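Local coordinates for protein copper induced nitroreductase D (Lactococcus lactis, PDB 2WQF) that binds flavin mononucleotide as a copper-induced nitroreductase and probably works as an oxidoreductase in the defence of the cell against oxidative stress, at residues E24-I27 with E28-E32; D57-W60 with D61-A65. All coordinates share one frame; numbering follows the deposited sequence.

Contact 1 of 2, residues E24-I27 with E28-E32; sequences EKVI and ETIKE
T29 sits one helical turn beyond K25 and grips its carbonyl twice. CB of T29 lies 3.4 Å from K25 O. From there OG1 swings back along the helix, anti to its own carbonyl carbon (chi1 -58°), and hydrogen-bonds to K25 O at 2.8 Å. The backbone N of T29 reaches that same oxygen at 3.0 Å from the other face of the carbonyl plane, so one acceptor takes two donors and the hydroxyl is satisfied inside the helix. Beyond this bond the T29 side chain packs on A140 of helix 121-143.

On the neighbouring face CG1 of V26 and CD1 of I30 meet at 3.9 Å, one turn apart. Both residues are buried against L141 of helix 121-143, and I30 also touches L48 and I50 of strand 46-52. Beside them the aliphatic part of K31 passes I27, with K31 CE 3.9 Å from I27 CG2; V200 of the second subunit packs on I27.

The exposed face is different. In one of the two modelled conformations of E28 its carboxylate approaches that of E24, a closeness that is therefore doubtful. The whole is a regular i to i+4 pattern on an amphipathic alpha helix, packed between the core of the nitroreductase fold and its dimer partner.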
ATOM      1  N   GLU A  24       7.719   8.269  22.772  1.00 15.12           N
ATOM      2  CA  GLU A  24       6.808   7.175  23.106  1.00 16.72           C
ATOM      3  C   GLU A  24       5.535   7.261  22.271  1.00 14.68           C
ATOM      4  O   GLU A  24       5.059   6.254  21.768  1.00 15.92           O
ATOM      5  CB  GLU A  24       6.427   7.199  24.589  1.00 22.67           C
ATOM      6  CG  GLU A  24       5.130   8.029  24.922  1.00 70.17           C
ATOM      7  CD  GLU A  24       4.006   7.213  25.609  1.00 80.57           C
ATOM      8  OE1 GLU A  24       4.246   6.046  25.977  1.00 88.94           O
ATOM      9  OE2 GLU A  24       2.870   7.730  25.780  1.00 52.70           O
ATOM     10  N   LYS A  25       5.014   8.470  22.081  1.00 13.17           N
ATOM     11  CA  LYS A  25       3.807   8.652  21.277  1.00 15.49           C
ATOM     12  C   LYS A  25       4.078   8.314  19.841  1.00 13.29           C
ATOM     13  O   LYS A  25       3.220   7.783  19.142  1.00 14.63           O
ATOM     14  CB  LYS A  25       3.288  10.100  21.386  1.00 18.28           C
ATOM     15  CG  LYS A  25       2.010  10.457  20.612  1.00 65.15           C
ATOM     16  CD  LYS A  25       1.822  11.991  20.600  1.00 59.13           C
ATOM     17  CE  LYS A  25       2.152  12.591  21.975  1.00 64.96           C
ATOM     18  NZ  LYS A  25       2.192  14.065  22.002  1.00 47.53           N
ATOM     19  N   VAL A  26       5.255   8.672  19.359  1.00 11.99           N
ATOM     20  CA  VAL A  26       5.637   8.314  18.006  1.00 12.74           C
ATOM     21  C   VAL A  26       5.638   6.789  17.820  1.00 12.32           C
ATOM     22  O   VAL A  26       5.063   6.283  16.859  1.00 13.77           O
ATOM     23  CB  VAL A  26       7.005   8.912  17.649  1.00 16.40           C
ATOM     24  CG1 VAL A  26       7.432   8.406  16.270  1.00 19.82           C
ATOM     25  CG2 VAL A  26       6.908  10.423  17.660  1.00 17.57           C
ATOM     26  N   ILE A  27       6.258   6.070  18.742  1.00 12.33           N
ATOM     27  CA  ILE A  27       6.345   4.616  18.665  1.00 14.50           C
ATOM     28  C   ILE A  27       4.934   4.005  18.706  1.00 13.24           C
ATOM     29  O   ILE A  27       4.630   3.095  17.940  1.00 13.98           O
ATOM     30  CB  ILE A  27       7.172   4.024  19.835  1.00 18.08           C
ATOM     31  CG1 ILE A  27       8.619   4.510  19.789  1.00 31.06           C
ATOM     32  CG2 ILE A  27       7.094   2.505  19.822  1.00 18.30           C
ATOM     33  CD1 ILE A  27       9.260   4.270  18.552  1.00 26.33           C
ATOM     34  N   GLU A  28       4.086   4.524  19.598  1.00 12.25           N
ATOM     35  CA  GLU A  28       2.708   4.053  19.721  0.61 12.05           C
ATOM     36  C   GLU A  28       1.961   4.225  18.413  1.00 10.84           C
ATOM     37  O   GLU A  28       1.198   3.343  17.982  1.00 14.52           O
ATOM     38  CB  GLU A  28       1.984   4.817  20.827  0.61 15.96           C
ATOM     39  CG  GLU A  28       2.436   4.450  22.218  0.61 21.47           C
ATOM     40  CD  GLU A  28       1.792   5.309  23.299  0.61 40.54           C
ATOM     41  OE1 GLU A  28       0.889   6.117  22.984  0.61 62.54           O
ATOM     42  OE2 GLU A  28       2.203   5.177  24.466  0.61 53.42           O
ATOM     43  N   THR A  29       2.164   5.372  17.772  1.00 11.49           N
ATOM     44  CA  THR A  29       1.471   5.675  16.536  1.00 11.75           C
ATOM     45  C   THR A  29       1.939   4.793  15.390  1.00 12.96           C
ATOM     46  O   THR A  29       1.137   4.360  14.556  1.00 12.84           O
ATOM     47  CB  THR A  29       1.639   7.147  16.183  1.00 14.89           C
ATOM     48  OG1 THR A  29       1.133   7.929  17.268  1.00 19.44           O
ATOM     49  CG2 THR A  29       0.831   7.499  14.995  1.00 25.02           C
ATOM     50  N   ILE A  30       3.241   4.548  15.324  1.00 12.06           N
ATOM     51  CA  ILE A  30       3.784   3.649  14.321  1.00 12.93           C
ATOM     52  C   ILE A  30       3.131   2.283  14.449  1.00 12.01           C
ATOM     53  O   ILE A  30       2.701   1.696  13.460  1.00 11.92           O
ATOM     54  CB  ILE A  30       5.333   3.535  14.437  1.00 12.98           C
ATOM     55  CG1 ILE A  30       6.011   4.866  14.059  1.00 12.54           C
ATOM     56  CG2 ILE A  30       5.855   2.435  13.542  1.00 13.81           C
ATOM     57  CD1 ILE A  30       7.470   4.934  14.525  1.00 14.45           C
ATOM     58  N   LYS A  31       3.096   1.747  15.667  1.00 12.07           N
ATOM     59  CA  LYS A  31       2.535   0.430  15.909  1.00 13.04           C
ATOM     60  C   LYS A  31       1.051   0.406  15.515  1.00 11.17           C
ATOM     61  O   LYS A  31       0.594  -0.540  14.880  1.00 13.90           O
ATOM     62  CB  LYS A  31       2.700   0.020  17.363  1.00 13.93           C
ATOM     63  CG  LYS A  31       4.134  -0.298  17.769  1.00 14.87           C
ATOM     64  CD  LYS A  31       4.163  -0.615  19.288  1.00 19.99           C
ATOM     65  CE  LYS A  31       5.505  -1.031  19.770  1.00 22.69           C
ATOM     66  NZ  LYS A  31       5.527  -1.168  21.252  1.00 25.05           N
ATOM     67  N   GLU A  32       0.290   1.427  15.902  1.00 11.34           N
ATOM     68  CA  GLU A  32      -1.122   1.459  15.563  1.00 11.89           C
ATOM     69  C   GLU A  32      -1.348   1.499  14.059  1.00  9.55           C
ATOM     70  O   GLU A  32      -2.275   0.856  13.561  1.00 10.35           O
ATOM     71  CB  GLU A  32      -1.843   2.625  16.231  1.00 12.58           C
ATOM     72  CG  GLU A  32      -1.981   2.477  17.744  1.00 17.98           C
ATOM     73  CD  GLU A  32      -2.749   3.614  18.366  1.00 40.18           C
ATOM     74  OE1 GLU A  32      -2.546   4.776  17.948  1.00 33.16           O
ATOM     75  OE2 GLU A  32      -3.556   3.355  19.267  1.00 57.94           O
TER

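Contact 2 of 2, residues D57-W60 with D61-A65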
ATOM      1  N   ASP A  57      22.269   6.570  14.315  1.00 17.30           N
ATOM      2  CA  ASP A  57      23.619   6.947  13.889  1.00 20.08           C
ATOM      3  C   ASP A  57      24.376   5.737  13.314  1.00 22.88           C
ATOM      4  O   ASP A  57      25.059   5.847  12.303  1.00 20.68           O
ATOM      5  CB  ASP A  57      24.415   7.480  15.075  1.00 23.01           C
ATOM      6  CG  ASP A  57      23.943   8.819  15.556  1.00 28.26           C
ATOM      7  OD1 ASP A  57      23.226   9.500  14.803  1.00 26.34           O
ATOM      8  OD2 ASP A  57      24.332   9.197  16.689  1.00 33.25           O
ATOM      9  N   LYS A  58      24.251   4.580  13.970  1.00 19.79           N
ATOM     10  CA  LYS A  58      24.974   3.374  13.564  1.00 20.58           C
ATOM     11  C   LYS A  58      24.529   2.877  12.197  1.00 19.15           C
ATOM     12  O   LYS A  58      25.350   2.471  11.376  1.00 21.68           O
ATOM     13  CB  LYS A  58      24.799   2.263  14.609  1.00 22.35           C
ATOM     14  CG  LYS A  58      25.494   0.962  14.280  1.00 28.80           C
ATOM     15  CD  LYS A  58      25.712   0.134  15.548  1.00 36.63           C
ATOM     16  CE  LYS A  58      26.858  -0.862  15.397  1.00 64.33           C
ATOM     17  NZ  LYS A  58      27.207  -1.537  16.692  1.00 78.63           N
ATOM     18  N   LEU A  59      23.229   2.883  11.950  1.00 18.01           N
ATOM     19  CA  LEU A  59      22.707   2.424  10.666  1.00 18.65           C
ATOM     20  C   LEU A  59      23.376   3.189   9.535  1.00 19.75           C
ATOM     21  O   LEU A  59      23.895   2.593   8.588  1.00 18.48           O
ATOM     22  CB  LEU A  59      21.195   2.620  10.570  1.00 17.30           C
ATOM     23  CG  LEU A  59      20.614   2.329   9.177  1.00 17.23           C
ATOM     24  CD1 LEU A  59      20.788   0.864   8.814  1.00 18.60           C
ATOM     25  CD2 LEU A  59      19.160   2.702   9.136  1.00 17.23           C
ATOM     26  N   TRP A  60      23.368   4.504   9.623  1.00 17.30           N
ATOM     27  CA  TRP A  60      23.847   5.313   8.500  1.00 17.63           C
ATOM     28  C   TRP A  60      25.380   5.371   8.406  1.00 20.47           C
ATOM     29  O   TRP A  60      25.950   5.271   7.310  1.00 21.94           O
ATOM     30  CB  TRP A  60      23.174   6.701   8.516  1.00 19.46           C
ATOM     31  CG  TRP A  60      21.705   6.516   8.271  1.00 17.60           C
ATOM     32  CD1 TRP A  60      20.714   6.463   9.208  1.00 21.76           C
ATOM     33  CD2 TRP A  60      21.067   6.270   7.000  1.00 18.32           C
ATOM     34  NE1 TRP A  60      19.509   6.217   8.598  1.00 18.25           N
ATOM     35  CE2 TRP A  60      19.701   6.077   7.251  1.00 19.16           C
ATOM     36  CE3 TRP A  60      21.533   6.171   5.682  1.00 19.96           C
ATOM     37  CZ2 TRP A  60      18.785   5.814   6.237  1.00 18.29           C
ATOM     38  CZ3 TRP A  60      20.630   5.921   4.684  1.00 19.61           C
ATOM     39  CH2 TRP A  60      19.258   5.755   4.964  1.00 19.94           C
ATOM     40  N   ASP A  61      26.058   5.495   9.540  1.00 20.60           N
ATOM     41  CA  ASP A  61      27.500   5.669   9.517  1.00 24.81           C
ATOM     42  C   ASP A  61      28.241   4.362   9.343  1.00 25.43           C
ATOM     43  O   ASP A  61      29.260   4.308   8.659  1.00 28.33           O
ATOM     44  CB  ASP A  61      27.982   6.302  10.817  1.00 30.54           C
ATOM     45  CG  ASP A  61      27.865   7.809  10.819  1.00 34.27           C
ATOM     46  OD1 ASP A  61      27.710   8.433   9.746  1.00 40.56           O
ATOM     47  OD2 ASP A  61      27.934   8.364  11.923  1.00 38.50           O
ATOM     48  N   GLU A  62      27.726   3.304   9.966  1.00 22.82           N
ATOM     49  CA  GLU A  62      28.464   2.062  10.084  1.00 23.23           C
ATOM     50  C   GLU A  62      27.952   0.978   9.160  1.00 21.54           C
ATOM     51  O   GLU A  62      28.648  -0.011   8.920  1.00 25.83           O
ATOM     52  CB  GLU A  62      28.430   1.574  11.533  1.00 28.49           C
ATOM     53  CG  GLU A  62      29.066   2.554  12.513  1.00 32.23           C
ATOM     54  CD  GLU A  62      29.318   1.940  13.873  1.00 32.75           C
ATOM     55  OE1 GLU A  62      29.687   0.746  13.922  1.00 46.55           O
ATOM     56  OE2 GLU A  62      29.156   2.648  14.886  1.00 49.38           O
ATOM     57  N   ILE A  63      26.752   1.163   8.618  1.00 22.86           N
ATOM     58  CA  ILE A  63      26.203   0.192   7.673  1.00 20.30           C
ATOM     59  C   ILE A  63      25.956   0.776   6.292  1.00 20.00           C
ATOM     60  O   ILE A  63      26.548   0.322   5.318  1.00 22.22           O
ATOM     61  CB  ILE A  63      24.915  -0.488   8.233  1.00 18.29           C
ATOM     62  CG1 ILE A  63      25.265  -1.276   9.490  1.00 23.45           C
ATOM     63  CG2 ILE A  63      24.259  -1.388   7.194  1.00 19.81           C
ATOM     64  CD1 ILE A  63      24.067  -1.916  10.208  1.00 21.84           C
ATOM     65  N   VAL A  64      25.110   1.787   6.162  1.00 19.97           N
ATOM     66  CA  VAL A  64      24.753   2.235   4.818  1.00 20.30           C
ATOM     67  C   VAL A  64      25.951   2.837   4.078  1.00 24.24           C
ATOM     68  O   VAL A  64      26.224   2.479   2.938  1.00 23.92           O
ATOM     69  CB  VAL A  64      23.585   3.221   4.822  1.00 19.43           C
ATOM     70  CG1 VAL A  64      23.252   3.617   3.399  1.00 22.36           C
ATOM     71  CG2 VAL A  64      22.363   2.617   5.494  1.00 21.14           C
ATOM     72  N   ALA A  65      26.665   3.752   4.725  1.00 22.52           N
ATOM     73  CA  ALA A  65      27.799   4.417   4.083  1.00 26.56           C
ATOM     74  C   ALA A  65      28.869   3.423   3.596  1.00 30.96           C
ATOM     75  O   ALA A  65      29.246   3.443   2.419  1.00 27.45           O
ATOM     76  CB  ALA A  65      28.411   5.468   5.025  1.00 29.47           C
TER
HETATM   77  O   HOH W   1      26.281   8.709   7.153  1.00 48.21           O
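V64 lays its CG2 methyl over one face of the W60 indole, a CH-pi contact 4.1 Å from the centroid of the six-membered ring. This is helix 53-73 of the nitroreductase fold, at a point where it widens into a pi-type turn: V64 N bonds to L59 O at 2.8 Å and A65 N to W60 O, each five residues back instead of four. I63 N, caught in the changeover, makes only weak bonds to K58 O and L59 O.

The buried side is tight. CG1 of V64 stands 3.7 Å from W60 CZ3, while V64 CG2 also touches L59 CD1 at 4.1 Å; L59 lends its CD2 to the same indole face. With CG of W60 anti to its carbonyl carbon (chi1 -65°), the indole meets the ring of F92, and NE1 hydrogen-bonds to OG1 of T98. Were W60 cut back to an alanine, V64 CG2 is likely to lose the aromatic face it lies on and the T98 hydroxyl its indole partner.

The outer side is looser. K58 and E62 run past each other, but K58 NZ stays 4.4 Å from E62 OE1, beyond a salt bridge, and pairs instead with E164 of helix 158-164. D57 and D61 likewise send their carboxylates to other partners, R18 and K93. D61 keeps a local bond as well: a water donates to its OD1 at 3.0 Å and, weakly, to W60 O.

Both contacts join successive turns of one helix, and each is part buried, part exposed, but they lie well apart: their centres are 24 Å from each other and their nearest atoms about 13 Å. Contact 1 keeps regular alpha geometry. Its buried face is aliphatic, set against helix 121-143 and strand 46-52, and its flank helps form the dimer interface. Contact 2 meets no other chain; it departs into a pi-type turn and buries the W60 side chain, which is about 9 Å from the bound flavin mononucleotide. On the surface, contact 1 has two glutamates one turn apart, their closeness depending on the conformer of E28, whereas in contact 2 K58, D57 and D61 find their charged partners elsewhere in the same subunit.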